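Local coordinates for cellulose synthase 1 (Gluconacetobacter xylinus, PDB 4I86), which carries a C-terminal PilZ domain, the part modelled here, a small beta-barrel regulatory domain that binds cyclic di-GMP, at residues R73-G78 with I83-I88. Numbering follows the deposited sequence.
Sequences RIIRAG and IFIWTI
R73 and I85 form a hydrogen-bonded antiparallel pair, I74 and F84 a non-hydrogen-bonded one, and I75 and R76 then both face I83. This is a classic beta bulge in the hairpin of strands 66-77 and 82-86, part of the antiparallel PilZ barrel. R73 N gives a bond to I85 O at 2.9 Å, and I85 N returns one to R73 O. At the bulge, I75 N meets I83 O at 2.8 Å in an almost straight bond (177°). I83 N closes the bulge on R76 O at 2.9 Å.

I74 and F84 point into the barrel. CG1 of I74 lies over a face of the F84 ring, a CH-pi contact 4.2 Å from the ring centroid. CB of I74 presses on CE1 of F84 at 3.5 Å, and CD1 of I74 reaches CZ of F84. M45 touches both side chains, and V57 and I59 of strand 55-63 pack on F84.

I75, I83 and I85 make an apolar patch on the other side. CG1 of I75 sits between its own backbone N and carbonyl carbon (chi1 59°), which carries CD1 over to I83 CG2. The side chains of I75 and I85 cross at about a right angle, and I75 CG2 lies 4.0 Å from I85 CG1.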
# COMPACT_ATOMS: atom_id res chain seq x y z
N ARG A 73 -2.02 1.53 6.72
CA ARG A 73 -2.56 0.67 7.76
C ARG A 73 -3.05 -0.60 7.09
O ARG A 73 -3.84 -0.52 6.15
CB ARG A 73 -3.70 1.40 8.50
CG ARG A 73 -3.21 2.19 9.72
CD ARG A 73 -4.31 2.95 10.45
NE ARG A 73 -4.56 4.26 9.85
CZ ARG A 73 -5.21 5.26 10.44
NH1 ARG A 73 -5.68 5.12 11.68
NH2 ARG A 73 -5.38 6.41 9.79
N ILE A 74 -2.56 -1.77 7.51
CA ILE A 74 -3.16 -3.00 7.01
C ILE A 74 -4.49 -3.19 7.75
O ILE A 74 -4.56 -3.03 8.98
CB ILE A 74 -2.23 -4.26 7.13
CG1 ILE A 74 -2.89 -5.47 6.43
CG2 ILE A 74 -1.90 -4.58 8.59
CD1 ILE A 74 -1.93 -6.58 6.05
N ILE A 75 -5.56 -3.48 7.01
CA ILE A 75 -6.87 -3.56 7.64
C ILE A 75 -7.46 -4.96 7.57
O ILE A 75 -8.30 -5.33 8.39
CB ILE A 75 -7.87 -2.51 7.06
CG1 ILE A 75 -8.05 -2.69 5.56
CG2 ILE A 75 -7.40 -1.08 7.39
CD1 ILE A 75 -9.26 -1.95 4.98
N ARG A 76 -7.03 -5.75 6.58
CA ARG A 76 -7.43 -7.15 6.49
C ARG A 76 -6.32 -7.98 5.88
O ARG A 76 -5.55 -7.50 5.05
CB ARG A 76 -8.70 -7.31 5.65
CG ARG A 76 -9.38 -8.67 5.81
CD ARG A 76 -10.08 -9.10 4.52
NE ARG A 76 -9.13 -9.64 3.54
CZ ARG A 76 -9.18 -10.88 3.05
NH1 ARG A 76 -10.13 -11.71 3.45
NH2 ARG A 76 -8.27 -11.28 2.17
N ALA A 77 -6.25 -9.25 6.29
CA ALA A 77 -5.30 -10.21 5.74
C ALA A 77 -5.96 -11.58 5.60
O ALA A 77 -6.43 -12.14 6.59
CB ALA A 77 -4.06 -10.29 6.63
N GLY A 78 -5.99 -12.12 4.39
CA GLY A 78 -6.67 -13.38 4.15
C GLY A 78 -5.89 -14.39 3.34
O GLY A 78 -6.47 -15.12 2.53
N ILE A 83 -5.10 -6.12 2.50
CA ILE A 83 -5.79 -4.89 2.12
C ILE A 83 -5.31 -3.73 2.98
O ILE A 83 -5.26 -3.83 4.21
CB ILE A 83 -7.33 -4.99 2.27
CG1 ILE A 83 -7.88 -6.21 1.53
CG2 ILE A 83 -7.99 -3.67 1.81
CD1 ILE A 83 -7.61 -6.21 0.03
N PHE A 84 -4.99 -2.61 2.33
CA PHE A 84 -4.43 -1.47 3.04
C PHE A 84 -5.19 -0.18 2.74
O PHE A 84 -5.81 -0.05 1.69
CB PHE A 84 -2.95 -1.27 2.65
CG PHE A 84 -2.08 -2.48 2.88
CD1 PHE A 84 -1.26 -2.55 3.99
CD2 PHE A 84 -2.09 -3.53 1.98
CE1 PHE A 84 -0.46 -3.66 4.20
CE2 PHE A 84 -1.28 -4.65 2.19
CZ PHE A 84 -0.47 -4.71 3.30
N ILE A 85 -5.12 0.76 3.68
CA ILE A 85 -5.51 2.14 3.42
C ILE A 85 -4.29 3.04 3.64
O ILE A 85 -3.56 2.85 4.60
CB ILE A 85 -6.66 2.60 4.34
CG1 ILE A 85 -6.29 2.37 5.81
CG2 ILE A 85 -7.95 1.86 3.99
CD1 ILE A 85 -7.30 2.93 6.79
N TRP A 86 -4.07 3.99 2.75
CA TRP A 86 -2.97 4.94 2.91
C TRP A 86 -3.16 5.78 4.16
O TRP A 86 -4.29 6.09 4.52
CB TRP A 86 -2.87 5.86 1.70
CG TRP A 86 -2.77 5.12 0.39
CD1 TRP A 86 -3.61 5.22 -0.68
CD2 TRP A 86 -1.79 4.14 0.05
NE1 TRP A 86 -3.19 4.38 -1.68
CE2 TRP A 86 -2.08 3.70 -1.26
CE3 TRP A 86 -0.67 3.60 0.71
CZ2 TRP A 86 -1.29 2.76 -1.92
CZ3 TRP A 86 0.09 2.66 0.06
CH2 TRP A 86 -0.22 2.25 -1.24
N THR A 87 -2.05 6.16 4.78
CA THR A 87 -1.99 7.13 5.86
C THR A 87 -1.33 8.39 5.30
O THR A 87 -0.19 8.34 4.85
CB THR A 87 -1.07 6.61 7.00
OG1 THR A 87 -1.64 5.44 7.59
CG2 THR A 87 -0.89 7.67 8.06
N ILE A 88 -2.03 9.51 5.33
CA ILE A 88 -1.53 10.73 4.71
C ILE A 88 -1.48 11.87 5.74
O ILE A 88 -2.52 12.43 6.10
CB ILE A 88 -2.43 11.16 3.53
CG1 ILE A 88 -2.57 10.03 2.49
CG2 ILE A 88 -1.88 12.43 2.86
CD1 ILE A 88 -3.34 10.42 1.24